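Putative major capsid protein (Cafeteriavirus-dependent mavirus, PDB 6G43) probably builds the outer shell of a virophage, assembling as trimeric capsomers with the hexon-like, double jelly-roll architecture of its family. Local coordinates at residues E360-S365 with N449-A454; P291-E296 with E471-R476; V331-A336 with I475-T480. All coordinates share one frame; numbering follows the deposited sequence.

Interaction 1 of 3, residues E360-S365 with N449-A454; sequences EIKVDS and NMQVQA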
ATOM      1  N   GLU A 360     -17.322  -0.872 -29.417  1.00 36.59           N
ATOM      2  CA  GLU A 360     -17.318  -1.989 -30.372  1.00 37.89           C
ATOM      3  C   GLU A 360     -16.171  -1.864 -31.377  1.00 37.49           C
ATOM      4  O   GLU A 360     -15.887  -0.779 -31.889  1.00 37.59           O
ATOM      5  CB  GLU A 360     -18.674  -2.213 -31.060  1.00 39.49           C
ATOM      6  CG  GLU A 360     -19.330  -1.005 -31.750  1.00 41.33           C
ATOM      7  CD  GLU A 360     -20.585  -1.463 -32.543  1.00 42.56           C
ATOM      8  OE1 GLU A 360     -20.843  -2.694 -32.691  1.00 43.42           O
ATOM      9  OE2 GLU A 360     -21.325  -0.586 -33.031  1.00 44.66           O
ATOM     10  N   ILE A 361     -15.518  -2.998 -31.626  1.00 36.84           N
ATOM     11  CA  ILE A 361     -14.280  -3.070 -32.394  1.00 36.09           C
ATOM     12  C   ILE A 361     -14.468  -4.042 -33.559  1.00 35.87           C
ATOM     13  O   ILE A 361     -15.081  -5.105 -33.408  1.00 34.96           O
ATOM     14  CB  ILE A 361     -13.099  -3.518 -31.500  1.00 35.50           C
ATOM     15  CG1 ILE A 361     -12.886  -2.506 -30.363  1.00 35.57           C
ATOM     16  CG2 ILE A 361     -11.810  -3.650 -32.311  1.00 35.33           C
ATOM     17  CD1 ILE A 361     -11.988  -2.990 -29.251  1.00 35.61           C
ATOM     18  N   LYS A 362     -13.936  -3.655 -34.715  1.00 36.25           N
ATOM     19  CA  LYS A 362     -13.915  -4.488 -35.906  1.00 36.99           C
ATOM     20  C   LYS A 362     -12.463  -4.845 -36.197  1.00 36.63           C
ATOM     21  O   LYS A 362     -11.597  -3.980 -36.127  1.00 35.87           O
ATOM     22  CB  LYS A 362     -14.527  -3.727 -37.087  1.00 37.81           C
ATOM     23  CG  LYS A 362     -14.546  -4.481 -38.411  1.00 38.59           C
ATOM     24  CD  LYS A 362     -15.250  -3.674 -39.490  1.00 39.56           C
ATOM     25  CE  LYS A 362     -15.065  -4.307 -40.861  1.00 40.23           C
ATOM     26  NZ  LYS A 362     -15.837  -3.602 -41.919  1.00 40.89           N
ATOM     27  N   VAL A 363     -12.204  -6.117 -36.502  1.00 36.89           N
ATOM     28  CA  VAL A 363     -10.884  -6.576 -36.953  1.00 36.93           C
ATOM     29  C   VAL A 363     -11.086  -7.455 -38.186  1.00 37.52           C
ATOM     30  O   VAL A 363     -11.595  -8.574 -38.078  1.00 37.18           O
ATOM     31  CB  VAL A 363     -10.133  -7.363 -35.859  1.00 36.69           C
ATOM     32  CG1 VAL A 363      -8.748  -7.773 -36.351  1.00 36.79           C
ATOM     33  CG2 VAL A 363     -10.003  -6.519 -34.599  1.00 36.54           C
ATOM     34  N   ASP A 364     -10.686  -6.932 -39.348  1.00 38.05           N
ATOM     35  CA  ASP A 364     -10.918  -7.571 -40.652  1.00 38.29           C
ATOM     36  C   ASP A 364     -12.432  -7.794 -40.874  1.00 38.26           C
ATOM     37  O   ASP A 364     -13.190  -6.822 -40.874  1.00 38.26           O
ATOM     38  CB  ASP A 364     -10.067  -8.851 -40.808  1.00 38.53           C
ATOM     39  CG  ASP A 364      -8.572  -8.590 -40.660  1.00 38.55           C
ATOM     40  OD1 ASP A 364      -8.093  -7.494 -41.035  1.00 37.96           O
ATOM     41  OD2 ASP A 364      -7.869  -9.501 -40.174  1.00 38.58           O
ATOM     42  N   SER A 365     -12.874  -9.046 -41.037  1.00 38.10           N
ATOM     43  CA  SER A 365     -14.296  -9.359 -41.222  1.00 38.35           C
ATOM     44  C   SER A 365     -15.085  -9.516 -39.908  1.00 38.53           C
ATOM     45  O   SER A 365     -16.314  -9.532 -39.941  1.00 38.89           O
ATOM     46  CB  SER A 365     -14.436 -10.637 -42.053  1.00 38.21           C
ATOM     47  OG  SER A 365     -13.912 -11.758 -41.349  1.00 38.03           O
ATOM     48  N   ASN A 449      -6.741  -4.980 -40.511  1.00 34.97           N
ATOM     49  CA  ASN A 449      -7.455  -3.706 -40.550  1.00 34.90           C
ATOM     50  C   ASN A 449      -8.345  -3.630 -39.317  1.00 33.88           C
ATOM     51  O   ASN A 449      -9.036  -4.598 -38.997  1.00 33.68           O
ATOM     52  CB  ASN A 449      -8.297  -3.607 -41.822  1.00 36.01           C
ATOM     53  CG  ASN A 449      -7.441  -3.525 -43.080  1.00 37.05           C
ATOM     54  OD1 ASN A 449      -6.559  -2.672 -43.183  1.00 38.09           O
ATOM     55  ND2 ASN A 449      -7.697  -4.408 -44.041  1.00 37.47           N
HETATM   56  N   MSE A 450      -8.316  -2.488 -38.627  1.00 32.77           N
HETATM   57  CA  MSE A 450      -9.078  -2.298 -37.388  1.00 31.99           C
HETATM   58  C   MSE A 450      -9.908  -1.046 -37.463  1.00 31.07           C
HETATM   59  O   MSE A 450      -9.463  -0.026 -37.989  1.00 30.84           O
HETATM   60  CB  MSE A 450      -8.140  -2.228 -36.175  1.00 31.89           C
HETATM   61  CG  MSE A 450      -8.905  -2.318 -34.851  1.00 31.79           C
HETATM   62 SE   MSE A 450      -7.714  -2.109 -33.296  1.00 31.64          SE
HETATM   63  CE  MSE A 450      -7.363  -4.026 -33.033  1.00 31.41           C
ATOM     64  N   GLN A 451     -11.125  -1.128 -36.927  1.00 30.57           N
ATOM     65  CA  GLN A 451     -12.014   0.018 -36.768  1.00 30.65           C
ATOM     66  C   GLN A 451     -12.571   0.010 -35.344  1.00 29.96           C
ATOM     67  O   GLN A 451     -13.019  -1.030 -34.860  1.00 29.67           O
ATOM     68  CB  GLN A 451     -13.153  -0.044 -37.786  1.00 31.09           C
ATOM     69  CG  GLN A 451     -13.863   1.282 -37.988  1.00 32.01           C
ATOM     70  CD  GLN A 451     -14.857   1.255 -39.139  1.00 32.42           C
ATOM     71  OE1 GLN A 451     -15.585   0.278 -39.319  1.00 33.37           O
ATOM     72  NE2 GLN A 451     -14.899   2.332 -39.920  1.00 32.29           N
ATOM     73  N   VAL A 452     -12.535   1.169 -34.685  1.00 29.32           N
ATOM     74  CA  VAL A 452     -12.944   1.304 -33.285  1.00 28.98           C
ATOM     75  C   VAL A 452     -14.055   2.345 -33.173  1.00 28.82           C
ATOM     76  O   VAL A 452     -13.885   3.482 -33.615  1.00 28.92           O
ATOM     77  CB  VAL A 452     -11.747   1.720 -32.395  1.00 28.80           C
ATOM     78  CG1 VAL A 452     -12.189   2.010 -30.965  1.00 28.62           C
ATOM     79  CG2 VAL A 452     -10.684   0.631 -32.394  1.00 28.80           C
ATOM     80  N   GLN A 453     -15.186   1.939 -32.591  1.00 28.62           N
ATOM     81  CA  GLN A 453     -16.296   2.839 -32.270  1.00 28.94           C
ATOM     82  C   GLN A 453     -16.416   2.949 -30.753  1.00 28.86           C
ATOM     83  O   GLN A 453     -16.515   1.931 -30.065  1.00 28.67           O
ATOM     84  CB  GLN A 453     -17.609   2.309 -32.853  1.00 29.19           C
ATOM     85  CG  GLN A 453     -18.844   3.132 -32.498  1.00 29.50           C
ATOM     86  CD  GLN A 453     -20.129   2.494 -32.996  1.00 29.98           C
ATOM     87  OE1 GLN A 453     -20.412   2.508 -34.194  1.00 31.04           O
ATOM     88  NE2 GLN A 453     -20.922   1.938 -32.079  1.00 29.66           N
ATOM     89  N   ALA A 454     -16.425   4.183 -30.246  1.00 28.47           N
ATOM     90  CA  ALA A 454     -16.557   4.454 -28.817  1.00 28.28           C
ATOM     91  C   ALA A 454     -17.799   5.298 -28.573  1.00 28.18           C
ATOM     92  O   ALA A 454     -17.968   6.347 -29.195  1.00 27.84           O
ATOM     93  CB  ALA A 454     -15.321   5.174 -28.300  1.00 28.20           C
TER
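Ile-361, Val-363, Met-450 and Val-452 form the apolar centre where the antiparallel strands 360-363 and 449-454 pair. Met-450, present as selenomethionine, reaches both apolar residues of strand 360-363, Ile-361 and Val-363: its CG lies 4.1 Å from CG2 of Ile-361, and its CE lies 4.0 Å from CG2 of Val-363. The chain is extended as far as SE and then turns (chi3 -93°), which brings the methyl group alongside the valine. Ile-361 leans more loosely on Val-452, CG1 to CG2. Phe-428 covers Ile-361 and Met-450, Leu-433 adds to Ile-361 and Val-363, and Val-472 meets Val-452, so this face is buried.

Between the faces runs the backbone. Lys-362 and Gln-451 form a hydrogen-bonded pair, with a nearly straight bond of 2.8 Å from Lys-362 N to Gln-451 O and its counterpart from Gln-451 N to Lys-362 O. Ile-361 and Val-363 add CA-H...O contacts to the carbonyls of Gln-451 and Asn-449.

The other face is polar. Glu-360 and Gln-453 run side by side, with OE2 of Glu-360 2.7 Å from NE2 of Gln-453 and the carboxylate and amide planes turned 68° apart. Gln-451 sends its NE2 to the carbonyl of Thr-323 on the neighbouring strand, while its OE1 lies near the aliphatic CD of Lys-362.

Past the strand end, Asp-364 takes both backbone groups of Asn-449. Its N donates to Asn-449 O at 2.9 Å, and its OD1, met nearly along the C-O axis, accepts from Asn-449 N at 2.9 Å. The carboxylate oxygen thus stands where a strand carbonyl would, and the bonding continues into the turn.

The chemistry implies a two-faced strand pair: its apolar side chains pack into the protein interior, whereas carboxylate, amide and ammonium groups line its partly exposed side.

Interaction 2 of 3, residues P291-E296 with E471-R476; sequences PLISLE and EVFSIR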
ATOM      1  N   PRO A 291       9.861   0.104 -26.049  1.00 25.38           N
ATOM      2  CA  PRO A 291       8.541   0.020 -26.701  1.00 25.41           C
ATOM      3  C   PRO A 291       8.232   1.136 -27.705  1.00 25.39           C
ATOM      4  O   PRO A 291       8.556   2.296 -27.456  1.00 25.05           O
ATOM      5  CB  PRO A 291       7.560   0.098 -25.525  1.00 25.24           C
ATOM      6  CG  PRO A 291       8.326  -0.413 -24.366  1.00 25.38           C
ATOM      7  CD  PRO A 291       9.733   0.053 -24.578  1.00 25.48           C
ATOM      8  N   LEU A 292       7.608   0.763 -28.823  1.00 25.97           N
ATOM      9  CA  LEU A 292       7.215   1.701 -29.872  1.00 26.42           C
ATOM     10  C   LEU A 292       5.731   2.026 -29.725  1.00 26.54           C
ATOM     11  O   LEU A 292       4.875   1.158 -29.927  1.00 25.96           O
ATOM     12  CB  LEU A 292       7.493   1.105 -31.259  1.00 26.83           C
ATOM     13  CG  LEU A 292       7.225   2.002 -32.480  1.00 27.31           C
ATOM     14  CD1 LEU A 292       8.114   3.237 -32.469  1.00 27.37           C
ATOM     15  CD2 LEU A 292       7.427   1.221 -33.771  1.00 27.53           C
ATOM     16  N   ILE A 293       5.443   3.274 -29.351  1.00 26.98           N
ATOM     17  CA  ILE A 293       4.074   3.769 -29.227  1.00 27.56           C
ATOM     18  C   ILE A 293       3.760   4.595 -30.478  1.00 28.23           C
ATOM     19  O   ILE A 293       4.522   5.493 -30.841  1.00 28.24           O
ATOM     20  CB  ILE A 293       3.877   4.606 -27.936  1.00 27.29           C
ATOM     21  CG1 ILE A 293       3.763   3.691 -26.703  1.00 27.37           C
ATOM     22  CG2 ILE A 293       2.611   5.459 -28.012  1.00 26.98           C
ATOM     23  CD1 ILE A 293       4.994   2.869 -26.379  1.00 27.22           C
ATOM     24  N   SER A 294       2.636   4.284 -31.123  1.00 29.03           N
ATOM     25  CA  SER A 294       2.198   4.970 -32.341  1.00 30.08           C
ATOM     26  C   SER A 294       0.712   5.303 -32.260  1.00 30.50           C
ATOM     27  O   SER A 294      -0.083   4.480 -31.800  1.00 30.69           O
ATOM     28  CB  SER A 294       2.429   4.078 -33.569  1.00 30.34           C
ATOM     29  OG  SER A 294       3.753   3.580 -33.613  1.00 30.84           O
ATOM     30  N   LEU A 295       0.349   6.504 -32.709  1.00 30.66           N
ATOM     31  CA  LEU A 295      -1.049   6.874 -32.906  1.00 31.32           C
ATOM     32  C   LEU A 295      -1.520   6.245 -34.215  1.00 31.72           C
ATOM     33  O   LEU A 295      -1.120   6.680 -35.296  1.00 31.84           O
ATOM     34  CB  LEU A 295      -1.200   8.402 -32.955  1.00 31.28           C
ATOM     35  CG  LEU A 295      -2.600   8.984 -33.208  1.00 31.46           C
ATOM     36  CD1 LEU A 295      -3.598   8.512 -32.160  1.00 31.32           C
ATOM     37  CD2 LEU A 295      -2.548  10.505 -33.246  1.00 31.50           C
ATOM     38  N   GLU A 296      -2.352   5.212 -34.110  1.00 32.30           N
ATOM     39  CA  GLU A 296      -2.832   4.466 -35.277  1.00 32.91           C
ATOM     40  C   GLU A 296      -3.966   5.172 -36.022  1.00 33.59           C
ATOM     41  O   GLU A 296      -4.068   5.058 -37.243  1.00 33.24           O
ATOM     42  CB  GLU A 296      -3.283   3.063 -34.860  1.00 32.75           C
ATOM     43  CG  GLU A 296      -2.163   2.171 -34.334  1.00 33.04           C
ATOM     44  CD  GLU A 296      -1.073   1.878 -35.358  1.00 32.84           C
ATOM     45  OE1 GLU A 296      -1.353   1.918 -36.577  1.00 33.07           O
ATOM     46  OE2 GLU A 296       0.071   1.603 -34.941  1.00 32.20           O
ATOM     47  N   GLU A 471      -8.898   8.736 -29.844  1.00 30.74           N
ATOM     48  CA  GLU A 471      -7.552   8.307 -30.229  1.00 30.32           C
ATOM     49  C   GLU A 471      -7.391   6.817 -29.960  1.00 30.07           C
ATOM     50  O   GLU A 471      -7.831   6.323 -28.922  1.00 30.28           O
ATOM     51  CB  GLU A 471      -6.498   9.082 -29.442  1.00 30.46           C
ATOM     52  CG  GLU A 471      -6.370  10.544 -29.839  1.00 30.46           C
ATOM     53  CD  GLU A 471      -5.287  11.265 -29.057  1.00 30.53           C
ATOM     54  OE1 GLU A 471      -5.305  11.208 -27.807  1.00 30.39           O
ATOM     55  OE2 GLU A 471      -4.417  11.895 -29.692  1.00 30.90           O
ATOM     56  N   VAL A 472      -6.763   6.115 -30.904  1.00 29.53           N
ATOM     57  CA  VAL A 472      -6.418   4.703 -30.753  1.00 29.03           C
ATOM     58  C   VAL A 472      -4.907   4.580 -30.918  1.00 28.93           C
ATOM     59  O   VAL A 472      -4.382   4.833 -32.003  1.00 29.02           O
ATOM     60  CB  VAL A 472      -7.139   3.822 -31.797  1.00 28.97           C
ATOM     61  CG1 VAL A 472      -6.725   2.362 -31.662  1.00 28.61           C
ATOM     62  CG2 VAL A 472      -8.650   3.952 -31.653  1.00 29.00           C
ATOM     63  N   PHE A 473      -4.222   4.210 -29.835  1.00 28.71           N
ATOM     64  CA  PHE A 473      -2.775   3.998 -29.844  1.00 28.37           C
ATOM     65  C   PHE A 473      -2.444   2.510 -29.892  1.00 28.38           C
ATOM     66  O   PHE A 473      -3.255   1.673 -29.501  1.00 28.23           O
ATOM     67  CB  PHE A 473      -2.136   4.601 -28.595  1.00 28.39           C
ATOM     68  CG  PHE A 473      -2.247   6.096 -28.510  1.00 28.31           C
ATOM     69  CD1 PHE A 473      -3.346   6.692 -27.902  1.00 28.27           C
ATOM     70  CD2 PHE A 473      -1.240   6.911 -29.019  1.00 28.24           C
ATOM     71  CE1 PHE A 473      -3.446   8.073 -27.815  1.00 28.48           C
ATOM     72  CE2 PHE A 473      -1.333   8.293 -28.934  1.00 28.36           C
ATOM     73  CZ  PHE A 473      -2.437   8.875 -28.331  1.00 28.51           C
ATOM     74  N   SER A 474      -1.244   2.201 -30.375  1.00 28.62           N
ATOM     75  CA  SER A 474      -0.688   0.849 -30.335  1.00 28.55           C
ATOM     76  C   SER A 474       0.597   0.873 -29.517  1.00 28.39           C
ATOM     77  O   SER A 474       1.361   1.832 -29.596  1.00 27.59           O
ATOM     78  CB  SER A 474      -0.389   0.351 -31.748  1.00 28.47           C
ATOM     79  OG  SER A 474       0.614   1.140 -32.365  1.00 28.34           O
ATOM     80  N   ILE A 475       0.813  -0.177 -28.727  1.00 29.09           N
ATOM     81  CA  ILE A 475       2.046  -0.368 -27.967  1.00 29.92           C
ATOM     82  C   ILE A 475       2.711  -1.636 -28.502  1.00 30.25           C
ATOM     83  O   ILE A 475       2.379  -2.747 -28.080  1.00 30.49           O
ATOM     84  CB  ILE A 475       1.774  -0.469 -26.441  1.00 30.33           C
ATOM     85  CG1 ILE A 475       1.071   0.803 -25.931  1.00 30.55           C
ATOM     86  CG2 ILE A 475       3.069  -0.704 -25.659  1.00 30.41           C
ATOM     87  CD1 ILE A 475      -0.435   0.692 -25.841  1.00 30.78           C
ATOM     88  N   ARG A 476       3.632  -1.459 -29.448  1.00 31.15           N
ATOM     89  CA  ARG A 476       4.366  -2.573 -30.054  1.00 31.81           C
ATOM     90  C   ARG A 476       5.612  -2.908 -29.243  1.00 31.85           C
ATOM     91  O   ARG A 476       6.270  -2.016 -28.694  1.00 31.62           O
ATOM     92  CB  ARG A 476       4.784  -2.239 -31.491  1.00 32.28           C
ATOM     93  CG  ARG A 476       3.645  -2.178 -32.500  1.00 33.05           C
ATOM     94  CD  ARG A 476       4.170  -1.918 -33.910  1.00 33.56           C
ATOM     95  NE  ARG A 476       3.282  -1.051 -34.695  1.00 34.23           N
ATOM     96  CZ  ARG A 476       2.275  -1.451 -35.476  1.00 34.68           C
ATOM     97  NH1 ARG A 476       1.968  -2.737 -35.618  1.00 35.65           N
ATOM     98  NH2 ARG A 476       1.556  -0.544 -36.132  1.00 35.09           N
TER
HETATM   99  O   HOH W   1       3.401   1.190 -32.537  1.00 32.12           O
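Leu-295 lays its CD1 methyl over one face of the Phe-473 ring, 4.1 Å from the centroid and 16° off the ring normal, a CH-pi contact between residues of a non-hydrogen-bonded pair. On the same face of the sheet Ile-293 and Ile-475 lie side by side, CG1 to CG1 at 4.0 Å, and helix 123-130 covers Ile-293 and Phe-473 through Leu-129.

Ser-294, Ser-474 and Arg-476 give the opposite face a polar cluster, gathered round OE2 of Glu-296. Ser-474 OG donates to the anti lone pair of Glu-296 OE2 at 2.7 Å, and Arg-476 NH2 forms a salt bridge with the same oxygen at 2.9 Å. Carboxylate and guanidinium stand almost perpendicular, their planes 84° apart. The glutamate chain bends at chi2 (-62°), which folds its carboxylate back over Ser-474. Two groups therefore grip one oxygen, which probably stabilises its negative charge.

A water bridges the two strands beside this group. It donates to Ser-474 OG at 2.8 Å and to Leu-292 O, bonds to Ser-294 OG, and weakly accepts from Arg-476 NE. Ser-474 OG thus links water and carboxylate in a chain.

Paired backbone bonds join Leu-292 with Arg-476 and Ser-294 with Ser-474, and one more runs from Glu-296 N to Val-472 O. Such long, twisted antiparallel strands joined across great sequence distance are consistent with a jelly-roll sheet of the hexon-like capsid fold.

Interaction 3 of 3, residues V331-A336 with I475-T480; sequences VPSMFA and IRDNLT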
ATOM      1  N   VAL A 331       0.741  -7.272 -35.904  1.00 31.77           N
ATOM      2  CA  VAL A 331      -0.183  -7.218 -34.764  1.00 31.50           C
ATOM      3  C   VAL A 331       0.516  -6.700 -33.489  1.00 31.03           C
ATOM      4  O   VAL A 331       1.409  -7.372 -32.964  1.00 30.14           O
ATOM      5  CB  VAL A 331      -0.782  -8.612 -34.486  1.00 31.57           C
ATOM      6  CG1 VAL A 331      -1.830  -8.550 -33.382  1.00 31.43           C
ATOM      7  CG2 VAL A 331      -1.395  -9.197 -35.751  1.00 31.66           C
ATOM      8  N   PRO A 332       0.119  -5.507 -32.986  1.00 30.86           N
ATOM      9  CA  PRO A 332       0.680  -5.008 -31.717  1.00 30.68           C
ATOM     10  C   PRO A 332       0.297  -5.841 -30.490  1.00 30.66           C
ATOM     11  O   PRO A 332      -0.731  -6.519 -30.494  1.00 30.19           O
ATOM     12  CB  PRO A 332       0.085  -3.600 -31.584  1.00 30.67           C
ATOM     13  CG  PRO A 332      -0.370  -3.227 -32.947  1.00 30.89           C
ATOM     14  CD  PRO A 332      -0.758  -4.503 -33.620  1.00 30.75           C
ATOM     15  N   SER A 333       1.127  -5.768 -29.453  1.00 31.00           N
ATOM     16  CA  SER A 333       0.870  -6.466 -28.191  1.00 31.30           C
ATOM     17  C   SER A 333      -0.256  -5.845 -27.364  1.00 31.32           C
ATOM     18  O   SER A 333      -0.923  -6.553 -26.614  1.00 30.61           O
ATOM     19  CB  SER A 333       2.146  -6.539 -27.350  1.00 31.32           C
ATOM     20  OG  SER A 333       3.032  -7.492 -27.903  1.00 31.68           O
HETATM   21  N   MSE A 334      -0.444  -4.532 -27.480  1.00 31.59           N
HETATM   22  CA  MSE A 334      -1.512  -3.842 -26.757  1.00 32.38           C
HETATM   23  C   MSE A 334      -1.988  -2.631 -27.509  1.00 31.31           C
HETATM   24  O   MSE A 334      -1.245  -2.034 -28.289  1.00 31.17           O
HETATM   25  CB  MSE A 334      -1.020  -3.429 -25.365  1.00 33.94           C
HETATM   26  CG  MSE A 334      -2.131  -3.536 -24.319  1.00 35.49           C
HETATM   27 SE   MSE A 334      -1.506  -2.764 -22.624  1.00 39.10          SE
HETATM   28  CE  MSE A 334      -0.689  -4.373 -21.843  1.00 38.28           C
ATOM     29  N   PHE A 335      -3.250  -2.279 -27.273  1.00 30.48           N
ATOM     30  CA  PHE A 335      -3.853  -1.049 -27.772  1.00 29.97           C
ATOM     31  C   PHE A 335      -4.351  -0.219 -26.603  1.00 29.58           C
ATOM     32  O   PHE A 335      -4.612  -0.754 -25.528  1.00 28.99           O
ATOM     33  CB  PHE A 335      -5.032  -1.378 -28.677  1.00 29.73           C
ATOM     34  CG  PHE A 335      -4.662  -2.167 -29.889  1.00 29.62           C
ATOM     35  CD1 PHE A 335      -4.336  -1.528 -31.071  1.00 29.72           C
ATOM     36  CD2 PHE A 335      -4.640  -3.552 -29.853  1.00 29.82           C
ATOM     37  CE1 PHE A 335      -3.993  -2.253 -32.198  1.00 29.64           C
ATOM     38  CE2 PHE A 335      -4.297  -4.287 -30.978  1.00 29.77           C
ATOM     39  CZ  PHE A 335      -3.976  -3.634 -32.153  1.00 29.86           C
ATOM     40  N   ALA A 336      -4.481   1.087 -26.828  1.00 29.59           N
ATOM     41  CA  ALA A 336      -5.026   2.019 -25.841  1.00 29.95           C
ATOM     42  C   ALA A 336      -6.030   2.941 -26.523  1.00 30.46           C
ATOM     43  O   ALA A 336      -5.742   3.488 -27.592  1.00 30.46           O
ATOM     44  CB  ALA A 336      -3.915   2.829 -25.197  1.00 29.61           C
ATOM     45  N   ILE A 475       0.813  -0.177 -28.727  1.00 29.09           N
ATOM     46  CA  ILE A 475       2.046  -0.368 -27.967  1.00 29.92           C
ATOM     47  C   ILE A 475       2.711  -1.636 -28.502  1.00 30.25           C
ATOM     48  O   ILE A 475       2.379  -2.747 -28.080  1.00 30.49           O
ATOM     49  CB  ILE A 475       1.774  -0.469 -26.441  1.00 30.33           C
ATOM     50  CG1 ILE A 475       1.071   0.803 -25.931  1.00 30.55           C
ATOM     51  CG2 ILE A 475       3.069  -0.704 -25.659  1.00 30.41           C
ATOM     52  CD1 ILE A 475      -0.435   0.692 -25.841  1.00 30.78           C
ATOM     53  N   ARG A 476       3.632  -1.459 -29.448  1.00 31.15           N
ATOM     54  CA  ARG A 476       4.366  -2.573 -30.054  1.00 31.81           C
ATOM     55  C   ARG A 476       5.612  -2.908 -29.243  1.00 31.85           C
ATOM     56  O   ARG A 476       6.270  -2.016 -28.694  1.00 31.62           O
ATOM     57  CB  ARG A 476       4.784  -2.239 -31.491  1.00 32.28           C
ATOM     58  CG  ARG A 476       3.645  -2.178 -32.500  1.00 33.05           C
ATOM     59  CD  ARG A 476       4.170  -1.918 -33.910  1.00 33.56           C
ATOM     60  NE  ARG A 476       3.282  -1.051 -34.695  1.00 34.23           N
ATOM     61  CZ  ARG A 476       2.275  -1.451 -35.476  1.00 34.68           C
ATOM     62  NH1 ARG A 476       1.968  -2.737 -35.618  1.00 35.65           N
ATOM     63  NH2 ARG A 476       1.556  -0.544 -36.132  1.00 35.09           N
ATOM     64  N   ASP A 477       5.931  -4.197 -29.182  1.00 32.06           N
ATOM     65  CA  ASP A 477       7.186  -4.660 -28.605  1.00 31.92           C
ATOM     66  C   ASP A 477       8.300  -4.367 -29.595  1.00 31.34           C
ATOM     67  O   ASP A 477       8.209  -4.736 -30.766  1.00 31.95           O
ATOM     68  CB  ASP A 477       7.122  -6.153 -28.304  1.00 32.25           C
ATOM     69  CG  ASP A 477       6.033  -6.502 -27.302  1.00 32.92           C
ATOM     70  OD1 ASP A 477       5.685  -5.654 -26.443  1.00 32.72           O
ATOM     71  OD2 ASP A 477       5.528  -7.641 -27.369  1.00 33.16           O
ATOM     72  N   ASN A 478       9.337  -3.695 -29.110  1.00 30.57           N
ATOM     73  CA  ASN A 478      10.408  -3.185 -29.954  1.00 30.08           C
ATOM     74  C   ASN A 478      11.694  -3.178 -29.138  1.00 29.30           C
ATOM     75  O   ASN A 478      11.711  -2.676 -28.014  1.00 28.68           O
ATOM     76  CB  ASN A 478      10.046  -1.778 -30.440  1.00 30.21           C
ATOM     77  CG  ASN A 478      11.129  -1.152 -31.302  1.00 30.43           C
ATOM     78  OD1 ASN A 478      11.250  -1.464 -32.485  1.00 30.55           O
ATOM     79  ND2 ASN A 478      11.914  -0.252 -30.715  1.00 30.61           N
ATOM     80  N   LEU A 479      12.755  -3.757 -29.700  1.00 28.84           N
ATOM     81  CA  LEU A 479      14.033  -3.889 -29.001  1.00 28.32           C
ATOM     82  C   LEU A 479      15.109  -3.050 -29.663  1.00 27.53           C
ATOM     83  O   LEU A 479      15.080  -2.842 -30.874  1.00 27.19           O
ATOM     84  CB  LEU A 479      14.473  -5.355 -28.955  1.00 28.46           C
ATOM     85  CG  LEU A 479      13.489  -6.331 -28.303  1.00 28.69           C
ATOM     86  CD1 LEU A 479      14.062  -7.737 -28.317  1.00 28.95           C
ATOM     87  CD2 LEU A 479      13.131  -5.933 -26.881  1.00 28.92           C
ATOM     88  N   THR A 480      16.042  -2.565 -28.845  1.00 27.00           N
ATOM     89  CA  THR A 480      17.223  -1.847 -29.309  1.00 26.69           C
ATOM     90  C   THR A 480      18.444  -2.709 -28.987  1.00 26.75           C
ATOM     91  O   THR A 480      18.573  -3.225 -27.873  1.00 26.77           O
ATOM     92  CB  THR A 480      17.337  -0.459 -28.644  1.00 26.27           C
ATOM     93  OG1 THR A 480      16.212   0.343 -29.025  1.00 25.56           O
ATOM     94  CG2 THR A 480      18.617   0.255 -29.065  1.00 26.31           C
TER
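Pro-332 sets CG over one face of the Arg-476 guanidinium, 3.6 Å from NH1, while its CB touches the arginine CG at 3.9 Å. The two side chains run alongside each other in the same direction. A bend at chi3 (-143°) turns the arginine head across the proline ring; the salt bridge of NH2 to Glu-296 and a weak bond of NH1 to Asn-330 also hold that head.

Ser-333 OG donates to Asp-477 OD2 at 2.6 Å. The hydroxyl comes from above the carboxylate, 56° out of its plane. The same oxygen also receives the backbone N of Gly-520, the last residue of the chain, and ND2 of Asn-443; three donors therefore grip it, tying the C terminus to this corner.

Ile-475 offers its CD1 to residues 334-336. An unusual chi2 of 96° swings this methyl toward Met-334 CB at 4.2 Å and Ala-336 CB at 4.1 Å, leaving it against the backbone as well. Beyond CB, the selenomethionine chain of Met-334 leads off toward Phe-427 and Arg-429. Phe-335 faces away from the 475-480 segment and meets the Phe-428 ring with nearly parallel planes.

The backbone pairing is uneven: Ile-475 N donates to Met-334 O at 2.8 Å, but the return bond from Met-334 N to Ile-475 O is weak. Past Asp-477 the segment leaves its partner, and Leu-479 packs on Ile-31 of the second subunit and Leu-11 of the third. Strand 464-483 is thus joined here to residues 331-336 and then runs on toward the other subunits, consistent with a jelly-roll sheet of the hexon type near the trimer interface.

How the interactions relate
From the N terminus, the chain first lays down 291-296, then 331-336 and 360-365. The return of 449-454 to 360-365 closes interaction 1, whose loop is nested inside both of the others. Strand 464-483 follows and closes interactions 2 and 3 almost together, since they share Ile-475 and Arg-476 and the two loops end on the same stretch of chain. This strand lies between 285-305 and 334-341 in one sheet, where Ala-336 O probably bonds to Phe-473 N. Interaction 1 belongs to a second sheet packed against it: Val-452 CB meets Val-472 CG2 at 3.9 Å, and Met-450 CE touches Phe-335 CZ.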